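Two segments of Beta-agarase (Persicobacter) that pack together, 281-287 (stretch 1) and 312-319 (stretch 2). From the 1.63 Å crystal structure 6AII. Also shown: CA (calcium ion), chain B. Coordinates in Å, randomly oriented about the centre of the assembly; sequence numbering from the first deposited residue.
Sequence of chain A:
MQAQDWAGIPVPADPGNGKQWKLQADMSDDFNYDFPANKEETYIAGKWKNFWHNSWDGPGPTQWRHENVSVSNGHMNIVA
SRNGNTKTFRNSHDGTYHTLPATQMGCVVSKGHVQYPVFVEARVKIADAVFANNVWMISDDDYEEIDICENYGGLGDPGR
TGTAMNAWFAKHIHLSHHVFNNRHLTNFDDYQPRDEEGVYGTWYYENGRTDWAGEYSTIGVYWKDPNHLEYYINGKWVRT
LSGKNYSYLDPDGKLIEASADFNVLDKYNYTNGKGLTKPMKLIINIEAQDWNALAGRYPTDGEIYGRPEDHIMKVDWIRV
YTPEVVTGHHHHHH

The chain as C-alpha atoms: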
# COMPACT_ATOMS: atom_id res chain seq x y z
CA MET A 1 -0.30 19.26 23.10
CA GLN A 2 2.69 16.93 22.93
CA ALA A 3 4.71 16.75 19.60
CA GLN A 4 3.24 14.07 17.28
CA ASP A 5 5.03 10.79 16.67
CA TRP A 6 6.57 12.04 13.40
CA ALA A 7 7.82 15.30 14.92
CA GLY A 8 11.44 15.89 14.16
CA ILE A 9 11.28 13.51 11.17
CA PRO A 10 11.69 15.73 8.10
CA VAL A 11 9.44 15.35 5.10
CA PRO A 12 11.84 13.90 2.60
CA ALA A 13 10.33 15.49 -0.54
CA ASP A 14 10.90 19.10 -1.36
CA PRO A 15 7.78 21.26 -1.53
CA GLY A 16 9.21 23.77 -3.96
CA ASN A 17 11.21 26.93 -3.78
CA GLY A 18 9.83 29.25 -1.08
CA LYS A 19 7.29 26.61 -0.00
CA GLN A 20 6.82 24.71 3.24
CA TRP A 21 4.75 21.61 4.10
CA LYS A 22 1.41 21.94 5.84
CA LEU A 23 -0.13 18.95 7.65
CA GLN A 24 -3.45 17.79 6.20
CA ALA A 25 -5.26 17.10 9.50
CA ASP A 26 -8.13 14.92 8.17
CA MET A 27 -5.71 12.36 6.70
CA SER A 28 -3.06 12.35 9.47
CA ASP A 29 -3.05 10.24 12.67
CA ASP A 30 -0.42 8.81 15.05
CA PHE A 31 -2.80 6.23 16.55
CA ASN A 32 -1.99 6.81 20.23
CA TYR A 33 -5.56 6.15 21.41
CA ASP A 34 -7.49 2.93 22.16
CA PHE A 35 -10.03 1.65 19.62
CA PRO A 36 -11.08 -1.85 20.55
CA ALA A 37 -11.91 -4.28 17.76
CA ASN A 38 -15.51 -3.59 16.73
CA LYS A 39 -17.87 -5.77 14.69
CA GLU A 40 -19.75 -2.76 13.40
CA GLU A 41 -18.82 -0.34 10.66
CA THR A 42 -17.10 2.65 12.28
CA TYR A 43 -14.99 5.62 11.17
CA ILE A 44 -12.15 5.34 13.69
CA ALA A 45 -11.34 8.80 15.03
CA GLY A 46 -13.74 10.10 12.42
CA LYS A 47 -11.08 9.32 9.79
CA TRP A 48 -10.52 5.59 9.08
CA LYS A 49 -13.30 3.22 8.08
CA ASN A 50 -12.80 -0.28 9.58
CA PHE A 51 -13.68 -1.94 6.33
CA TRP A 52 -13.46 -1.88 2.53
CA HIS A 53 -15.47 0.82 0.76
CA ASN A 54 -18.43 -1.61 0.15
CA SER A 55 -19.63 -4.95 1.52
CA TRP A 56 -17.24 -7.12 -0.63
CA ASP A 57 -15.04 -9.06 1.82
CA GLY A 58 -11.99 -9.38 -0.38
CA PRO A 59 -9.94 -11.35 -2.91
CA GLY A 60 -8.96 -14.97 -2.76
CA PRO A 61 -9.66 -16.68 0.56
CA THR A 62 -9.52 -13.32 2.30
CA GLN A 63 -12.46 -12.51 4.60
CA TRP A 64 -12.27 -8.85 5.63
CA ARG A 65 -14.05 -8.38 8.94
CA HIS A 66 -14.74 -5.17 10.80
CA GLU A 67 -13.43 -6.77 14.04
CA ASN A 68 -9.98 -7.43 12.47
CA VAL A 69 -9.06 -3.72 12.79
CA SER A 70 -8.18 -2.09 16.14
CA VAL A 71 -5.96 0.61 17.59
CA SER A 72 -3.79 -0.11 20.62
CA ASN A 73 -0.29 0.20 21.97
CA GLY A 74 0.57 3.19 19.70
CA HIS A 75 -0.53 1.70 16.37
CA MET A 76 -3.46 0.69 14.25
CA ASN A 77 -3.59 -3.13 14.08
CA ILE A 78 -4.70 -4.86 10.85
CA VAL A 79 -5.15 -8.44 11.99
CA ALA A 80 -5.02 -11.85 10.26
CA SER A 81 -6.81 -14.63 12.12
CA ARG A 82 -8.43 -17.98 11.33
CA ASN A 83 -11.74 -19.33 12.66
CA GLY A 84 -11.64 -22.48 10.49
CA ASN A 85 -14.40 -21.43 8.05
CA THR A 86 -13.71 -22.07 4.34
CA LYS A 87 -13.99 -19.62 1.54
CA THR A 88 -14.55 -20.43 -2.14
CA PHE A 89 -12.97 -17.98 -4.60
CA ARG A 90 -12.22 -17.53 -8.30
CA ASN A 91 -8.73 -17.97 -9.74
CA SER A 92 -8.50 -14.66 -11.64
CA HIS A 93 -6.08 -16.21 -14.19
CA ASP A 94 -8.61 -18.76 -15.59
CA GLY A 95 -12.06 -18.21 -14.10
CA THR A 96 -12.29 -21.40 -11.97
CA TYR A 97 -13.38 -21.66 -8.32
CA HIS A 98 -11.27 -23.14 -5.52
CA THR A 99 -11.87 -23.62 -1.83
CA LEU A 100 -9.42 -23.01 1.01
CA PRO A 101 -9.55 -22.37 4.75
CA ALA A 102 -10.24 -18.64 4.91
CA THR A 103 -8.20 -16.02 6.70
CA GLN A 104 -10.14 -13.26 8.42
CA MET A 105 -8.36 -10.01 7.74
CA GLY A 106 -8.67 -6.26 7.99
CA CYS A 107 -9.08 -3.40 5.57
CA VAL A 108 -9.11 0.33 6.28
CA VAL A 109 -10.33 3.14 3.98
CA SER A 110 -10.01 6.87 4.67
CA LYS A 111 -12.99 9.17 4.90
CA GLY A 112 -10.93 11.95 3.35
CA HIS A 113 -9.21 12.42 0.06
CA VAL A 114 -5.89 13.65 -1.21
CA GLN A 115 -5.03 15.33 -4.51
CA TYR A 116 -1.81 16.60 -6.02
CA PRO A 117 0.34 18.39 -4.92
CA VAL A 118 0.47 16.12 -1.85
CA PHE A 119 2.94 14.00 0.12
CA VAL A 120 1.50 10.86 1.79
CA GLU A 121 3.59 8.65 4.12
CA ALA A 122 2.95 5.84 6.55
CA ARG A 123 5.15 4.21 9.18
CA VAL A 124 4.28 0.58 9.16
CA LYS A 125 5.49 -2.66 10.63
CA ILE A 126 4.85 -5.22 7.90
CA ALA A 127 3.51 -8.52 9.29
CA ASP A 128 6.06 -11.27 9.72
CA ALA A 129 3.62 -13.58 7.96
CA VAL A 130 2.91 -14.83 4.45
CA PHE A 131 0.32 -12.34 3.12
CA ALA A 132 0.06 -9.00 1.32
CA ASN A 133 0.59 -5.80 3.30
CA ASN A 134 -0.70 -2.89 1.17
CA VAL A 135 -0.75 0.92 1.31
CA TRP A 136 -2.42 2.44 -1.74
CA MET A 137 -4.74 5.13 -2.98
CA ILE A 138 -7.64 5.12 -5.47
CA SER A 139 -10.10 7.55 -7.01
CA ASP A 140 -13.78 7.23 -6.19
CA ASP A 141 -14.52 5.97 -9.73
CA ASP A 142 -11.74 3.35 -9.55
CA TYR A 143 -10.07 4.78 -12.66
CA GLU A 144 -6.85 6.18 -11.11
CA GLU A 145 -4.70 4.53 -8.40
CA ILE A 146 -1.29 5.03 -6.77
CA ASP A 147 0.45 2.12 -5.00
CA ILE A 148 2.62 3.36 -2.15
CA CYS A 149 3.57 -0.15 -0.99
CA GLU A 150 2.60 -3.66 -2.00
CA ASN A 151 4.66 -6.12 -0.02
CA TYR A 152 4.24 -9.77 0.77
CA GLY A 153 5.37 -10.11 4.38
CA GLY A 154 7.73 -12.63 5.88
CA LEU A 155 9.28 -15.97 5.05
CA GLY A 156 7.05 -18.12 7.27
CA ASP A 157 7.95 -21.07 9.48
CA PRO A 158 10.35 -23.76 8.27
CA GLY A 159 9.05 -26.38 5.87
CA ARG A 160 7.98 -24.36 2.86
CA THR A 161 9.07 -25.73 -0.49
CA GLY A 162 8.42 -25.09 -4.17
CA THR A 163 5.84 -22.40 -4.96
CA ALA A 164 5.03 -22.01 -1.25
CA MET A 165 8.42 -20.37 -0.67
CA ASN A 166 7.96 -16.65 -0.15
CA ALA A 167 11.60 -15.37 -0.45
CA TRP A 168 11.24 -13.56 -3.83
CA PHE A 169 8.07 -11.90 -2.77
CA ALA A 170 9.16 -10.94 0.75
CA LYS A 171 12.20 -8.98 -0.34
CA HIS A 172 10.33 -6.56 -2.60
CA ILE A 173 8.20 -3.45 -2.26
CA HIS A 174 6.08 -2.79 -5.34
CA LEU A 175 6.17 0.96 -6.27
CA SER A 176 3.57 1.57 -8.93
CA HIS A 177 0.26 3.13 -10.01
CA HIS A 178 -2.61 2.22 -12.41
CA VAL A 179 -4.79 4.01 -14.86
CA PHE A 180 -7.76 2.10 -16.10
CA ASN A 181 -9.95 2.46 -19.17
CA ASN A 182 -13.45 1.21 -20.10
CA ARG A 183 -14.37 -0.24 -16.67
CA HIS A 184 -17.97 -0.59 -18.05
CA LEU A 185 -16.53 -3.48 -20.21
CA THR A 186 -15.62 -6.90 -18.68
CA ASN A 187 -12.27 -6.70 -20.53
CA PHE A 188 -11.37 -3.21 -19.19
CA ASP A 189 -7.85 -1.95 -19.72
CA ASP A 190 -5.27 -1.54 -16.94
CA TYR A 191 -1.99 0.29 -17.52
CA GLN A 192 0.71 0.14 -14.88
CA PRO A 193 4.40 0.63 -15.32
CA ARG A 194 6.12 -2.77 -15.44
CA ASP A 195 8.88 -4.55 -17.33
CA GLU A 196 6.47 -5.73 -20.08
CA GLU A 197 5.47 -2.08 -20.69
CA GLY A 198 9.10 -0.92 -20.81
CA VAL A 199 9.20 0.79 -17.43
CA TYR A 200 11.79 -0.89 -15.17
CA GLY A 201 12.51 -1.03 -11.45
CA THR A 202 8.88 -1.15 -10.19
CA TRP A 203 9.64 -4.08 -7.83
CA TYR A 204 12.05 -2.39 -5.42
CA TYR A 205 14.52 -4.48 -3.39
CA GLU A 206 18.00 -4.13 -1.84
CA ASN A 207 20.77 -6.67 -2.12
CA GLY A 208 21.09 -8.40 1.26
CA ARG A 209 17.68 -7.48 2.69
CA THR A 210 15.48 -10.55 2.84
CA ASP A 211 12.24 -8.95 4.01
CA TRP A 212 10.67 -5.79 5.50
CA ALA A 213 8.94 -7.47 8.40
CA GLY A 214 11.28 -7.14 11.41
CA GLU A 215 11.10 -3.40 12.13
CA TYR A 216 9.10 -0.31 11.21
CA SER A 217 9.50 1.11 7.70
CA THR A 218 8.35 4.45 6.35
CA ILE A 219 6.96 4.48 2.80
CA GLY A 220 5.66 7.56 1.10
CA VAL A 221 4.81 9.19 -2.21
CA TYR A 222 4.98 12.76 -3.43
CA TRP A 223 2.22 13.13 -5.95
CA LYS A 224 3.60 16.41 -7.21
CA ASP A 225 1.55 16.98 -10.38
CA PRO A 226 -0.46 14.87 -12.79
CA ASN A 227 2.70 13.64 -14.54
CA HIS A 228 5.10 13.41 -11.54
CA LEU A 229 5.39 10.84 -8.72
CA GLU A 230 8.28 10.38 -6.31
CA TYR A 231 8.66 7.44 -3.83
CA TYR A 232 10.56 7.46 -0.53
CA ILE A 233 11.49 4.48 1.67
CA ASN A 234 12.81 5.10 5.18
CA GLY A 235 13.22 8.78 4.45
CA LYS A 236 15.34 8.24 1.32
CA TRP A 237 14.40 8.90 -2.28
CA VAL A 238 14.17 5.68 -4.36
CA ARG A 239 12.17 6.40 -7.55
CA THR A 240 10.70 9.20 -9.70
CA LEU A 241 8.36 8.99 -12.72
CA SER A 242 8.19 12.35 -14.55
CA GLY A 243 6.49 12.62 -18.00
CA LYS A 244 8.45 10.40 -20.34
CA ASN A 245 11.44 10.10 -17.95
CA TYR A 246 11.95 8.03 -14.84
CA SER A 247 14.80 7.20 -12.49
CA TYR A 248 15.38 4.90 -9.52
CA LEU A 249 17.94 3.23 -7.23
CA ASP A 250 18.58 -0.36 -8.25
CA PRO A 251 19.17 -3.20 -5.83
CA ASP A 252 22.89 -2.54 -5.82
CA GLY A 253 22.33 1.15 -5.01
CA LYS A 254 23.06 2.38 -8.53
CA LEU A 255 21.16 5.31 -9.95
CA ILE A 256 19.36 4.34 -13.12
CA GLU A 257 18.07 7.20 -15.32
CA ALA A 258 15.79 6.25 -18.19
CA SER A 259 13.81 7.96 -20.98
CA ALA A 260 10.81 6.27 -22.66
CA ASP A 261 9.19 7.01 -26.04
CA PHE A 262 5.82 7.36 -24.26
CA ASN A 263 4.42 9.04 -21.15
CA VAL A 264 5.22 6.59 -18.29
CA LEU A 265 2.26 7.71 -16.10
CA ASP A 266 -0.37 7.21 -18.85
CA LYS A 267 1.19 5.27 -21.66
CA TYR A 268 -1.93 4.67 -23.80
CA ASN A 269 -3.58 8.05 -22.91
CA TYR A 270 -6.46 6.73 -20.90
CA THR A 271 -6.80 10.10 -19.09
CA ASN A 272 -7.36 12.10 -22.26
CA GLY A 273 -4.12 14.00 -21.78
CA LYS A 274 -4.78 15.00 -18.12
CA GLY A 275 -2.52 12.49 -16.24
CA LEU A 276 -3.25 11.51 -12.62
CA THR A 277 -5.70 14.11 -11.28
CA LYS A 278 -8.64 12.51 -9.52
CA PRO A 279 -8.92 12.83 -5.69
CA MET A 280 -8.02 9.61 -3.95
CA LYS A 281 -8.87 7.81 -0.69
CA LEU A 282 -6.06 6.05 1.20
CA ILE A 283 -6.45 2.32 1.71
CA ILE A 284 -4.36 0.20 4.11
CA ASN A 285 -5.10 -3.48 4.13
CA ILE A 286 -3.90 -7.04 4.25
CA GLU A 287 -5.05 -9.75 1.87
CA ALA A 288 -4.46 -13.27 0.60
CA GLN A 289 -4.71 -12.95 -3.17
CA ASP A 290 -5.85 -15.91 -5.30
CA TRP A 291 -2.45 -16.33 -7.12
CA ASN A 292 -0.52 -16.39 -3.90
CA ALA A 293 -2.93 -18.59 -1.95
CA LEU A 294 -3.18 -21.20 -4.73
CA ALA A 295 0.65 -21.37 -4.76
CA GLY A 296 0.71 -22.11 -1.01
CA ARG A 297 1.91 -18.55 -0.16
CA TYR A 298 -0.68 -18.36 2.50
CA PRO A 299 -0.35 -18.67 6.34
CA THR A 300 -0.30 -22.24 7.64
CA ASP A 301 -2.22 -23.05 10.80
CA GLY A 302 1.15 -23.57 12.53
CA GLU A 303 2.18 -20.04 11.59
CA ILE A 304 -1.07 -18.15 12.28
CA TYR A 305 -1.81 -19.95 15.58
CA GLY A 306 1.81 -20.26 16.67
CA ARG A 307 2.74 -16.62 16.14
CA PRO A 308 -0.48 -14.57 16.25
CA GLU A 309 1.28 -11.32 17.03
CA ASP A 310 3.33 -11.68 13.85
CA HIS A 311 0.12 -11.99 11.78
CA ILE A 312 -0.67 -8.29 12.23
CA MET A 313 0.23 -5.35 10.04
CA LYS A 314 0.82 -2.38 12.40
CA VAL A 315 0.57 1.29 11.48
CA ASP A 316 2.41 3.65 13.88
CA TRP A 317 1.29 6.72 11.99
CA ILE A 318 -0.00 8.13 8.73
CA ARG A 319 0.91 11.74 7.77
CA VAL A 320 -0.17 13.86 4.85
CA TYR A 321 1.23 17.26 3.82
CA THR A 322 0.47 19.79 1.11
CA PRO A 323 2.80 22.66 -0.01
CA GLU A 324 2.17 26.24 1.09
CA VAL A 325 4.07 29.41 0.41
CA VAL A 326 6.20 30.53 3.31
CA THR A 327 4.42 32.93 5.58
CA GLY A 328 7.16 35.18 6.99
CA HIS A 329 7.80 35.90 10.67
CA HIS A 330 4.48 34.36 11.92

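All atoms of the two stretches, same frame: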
# COMPACT_ATOMS: atom_id res chain seq x y z
N LYS A 281 -8.82 8.27 -2.10
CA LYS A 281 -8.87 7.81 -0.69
C LYS A 281 -7.61 6.95 -0.46
O LYS A 281 -7.13 6.35 -1.43
CB LYS A 281 -10.10 6.97 -0.38
CG LYS A 281 -11.40 7.80 -0.39
CD LYS A 281 -12.61 6.97 -0.10
CE LYS A 281 -13.86 7.84 -0.09
NZ LYS A 281 -15.01 7.01 0.33
N LEU A 282 -7.16 6.92 0.79
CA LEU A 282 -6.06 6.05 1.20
C LEU A 282 -6.67 4.75 1.71
O LEU A 282 -7.61 4.72 2.52
CB LEU A 282 -5.24 6.78 2.27
CG LEU A 282 -4.09 5.98 2.89
CD1 LEU A 282 -3.01 5.72 1.86
CD2 LEU A 282 -3.53 6.76 4.07
N ILE A 283 -6.06 3.61 1.30
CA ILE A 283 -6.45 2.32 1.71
C ILE A 283 -5.22 1.64 2.33
O ILE A 283 -4.14 1.67 1.72
CB ILE A 283 -7.02 1.52 0.50
CG1 ILE A 283 -8.16 2.30 -0.17
CG2 ILE A 283 -7.43 0.11 0.91
CD1 ILE A 283 -8.92 1.58 -1.25
N ILE A 284 -5.40 1.05 3.50
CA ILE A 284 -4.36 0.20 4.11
C ILE A 284 -5.01 -1.14 4.45
O ILE A 284 -6.04 -1.19 5.10
CB ILE A 284 -3.75 0.82 5.37
CG1 ILE A 284 -3.29 2.25 5.06
CG2 ILE A 284 -2.63 -0.09 5.85
CD1 ILE A 284 -2.47 2.85 6.18
N ASN A 285 -4.45 -2.21 3.92
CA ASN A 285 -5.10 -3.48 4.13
C ASN A 285 -4.11 -4.63 4.03
O ASN A 285 -2.97 -4.49 3.54
CB ASN A 285 -6.24 -3.74 3.13
CG ASN A 285 -5.73 -4.20 1.77
OD1 ASN A 285 -5.25 -3.41 0.98
ND2 ASN A 285 -5.82 -5.47 1.45
N ILE A 286 -4.60 -5.80 4.46
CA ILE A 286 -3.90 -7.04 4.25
C ILE A 286 -4.83 -7.97 3.45
O ILE A 286 -6.04 -7.79 3.46
CB ILE A 286 -3.45 -7.72 5.55
CG1 ILE A 286 -4.62 -8.18 6.42
CG2 ILE A 286 -2.47 -6.78 6.29
CD1 ILE A 286 -4.25 -8.84 7.75
N GLU A 287 -4.24 -8.83 2.65
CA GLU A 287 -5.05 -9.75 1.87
C GLU A 287 -4.24 -10.98 1.50
O GLU A 287 -3.02 -10.97 1.45
CB GLU A 287 -5.58 -9.05 0.63
CG GLU A 287 -4.61 -8.43 -0.25
CD GLU A 287 -5.23 -7.52 -1.37
OE1 GLU A 287 -6.20 -6.76 -1.20
OE2 GLU A 287 -4.76 -7.72 -2.49
N ILE A 312 -0.05 -9.59 12.08
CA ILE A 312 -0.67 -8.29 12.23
C ILE A 312 0.21 -7.29 11.49
O ILE A 312 1.43 -7.19 11.79
CB ILE A 312 -0.78 -7.86 13.71
CG1 ILE A 312 -1.46 -8.93 14.56
CG2 ILE A 312 -1.46 -6.49 13.82
CD1 ILE A 312 -1.57 -8.55 16.02
N MET A 313 -0.41 -6.51 10.68
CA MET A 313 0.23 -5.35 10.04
C MET A 313 -0.05 -4.14 10.95
O MET A 313 -1.21 -3.85 11.24
CB MET A 313 -0.33 -5.07 8.66
CG MET A 313 0.34 -3.89 7.96
SD MET A 313 -0.50 -3.55 6.36
CE MET A 313 0.40 -2.11 5.83
N LYS A 314 0.99 -3.45 11.41
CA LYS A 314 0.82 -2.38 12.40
C LYS A 314 1.12 -1.03 11.72
O LYS A 314 2.05 -0.95 10.87
CB LYS A 314 1.77 -2.56 13.58
CG LYS A 314 1.50 -3.83 14.33
CD LYS A 314 2.46 -4.09 15.49
CE LYS A 314 2.14 -5.41 16.15
NZ LYS A 314 3.17 -5.74 17.16
N VAL A 315 0.35 -0.02 12.07
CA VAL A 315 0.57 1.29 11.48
C VAL A 315 0.81 2.26 12.65
O VAL A 315 -0.12 2.59 13.39
CB VAL A 315 -0.60 1.77 10.61
CG1 VAL A 315 -0.28 3.11 9.93
CG2 VAL A 315 -1.00 0.72 9.55
N ASP A 316 2.07 2.70 12.78
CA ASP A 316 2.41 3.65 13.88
C ASP A 316 1.81 5.00 13.60
O ASP A 316 1.38 5.71 14.51
CB ASP A 316 3.93 3.71 13.99
CG ASP A 316 4.43 4.56 15.16
OD1 ASP A 316 3.66 4.74 16.14
OD2 ASP A 316 5.60 5.00 15.06
N TRP A 317 1.86 5.44 12.35
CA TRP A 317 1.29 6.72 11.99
C TRP A 317 1.09 6.81 10.48
O TRP A 317 1.74 6.09 9.68
CB TRP A 317 2.15 7.92 12.49
CG TRP A 317 3.63 7.95 12.24
CD1 TRP A 317 4.55 7.72 13.20
CD2 TRP A 317 4.36 8.29 11.06
NE1 TRP A 317 5.81 7.97 12.75
CE2 TRP A 317 5.73 8.32 11.43
CE3 TRP A 317 3.99 8.62 9.74
CZ2 TRP A 317 6.72 8.62 10.52
CZ3 TRP A 317 4.99 8.87 8.82
CH2 TRP A 317 6.34 8.90 9.22
N ILE A 318 0.20 7.70 10.07
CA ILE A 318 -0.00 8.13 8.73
C ILE A 318 0.12 9.65 8.77
O ILE A 318 -0.55 10.27 9.63
CB ILE A 318 -1.39 7.74 8.17
CG1 ILE A 318 -1.58 6.23 8.18
CG2 ILE A 318 -1.64 8.36 6.83
CD1 ILE A 318 -3.02 5.81 8.04
N ARG A 319 0.85 10.24 7.82
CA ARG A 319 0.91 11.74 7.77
C ARG A 319 0.82 12.17 6.32
O ARG A 319 1.34 11.55 5.40
CB ARG A 319 2.15 12.29 8.47
CG ARG A 319 3.48 11.95 7.77
CD ARG A 319 4.65 12.39 8.63
NE ARG A 319 5.90 12.25 7.93
CZ ARG A 319 7.03 12.88 8.17
NH1 ARG A 319 7.05 13.88 9.06
NH2 ARG A 319 8.15 12.47 7.57
CA CA B . 1.85 5.82 17.12
O HOH W 1 3.42 5.30 19.01

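Two strands can pack without sharing a hydrogen bond, held mainly by apolar side chains, and this pair in a beta-agarase is a clear example. Strand 281-287 and strand 312-315 run nearly antiparallel, at 164°, with axes 8.3 Å apart at their closest. No hydrogen bond crosses between the stretches; 298 Å² is buried, both sides summed, most of it on apolar residues.

Strand alternation points Leu282, Ile284 and Ile286 toward the second stretch, and Met313 and Val315 back; Ile318, beyond the corner at Asp316, also points toward the first. Ile284 is central: its CG2 lies 3.6 Å from Met313 CE and 4.1 Å from Val315 CG2, while its CD1 reaches Ile318 CD1 at 3.5 Å. Unbranched Met313, with all three chi angles t, slants toward the first strand and carries its terminal methyl to Ile284; separately, Ile286 CG2 lies 3.6 Å from Met313 CB. Leu282 CD2 packs on Ile318 CG2 at 3.7 Å. Apolar Leu282 and Val315 suit a buried setting that offers no hydrogen bonds across it.

Polar groups are satisfied away from this seam. Asn285 points away, and its ND2 donates to Glu287 OE1 (3.0 Å) and Ile286 O (3.1 Å). At the corner between Val315 and Trp317, Asp316 O lies 2.6 Å and Asp316 OD1 2.3 Å from the calcium ion.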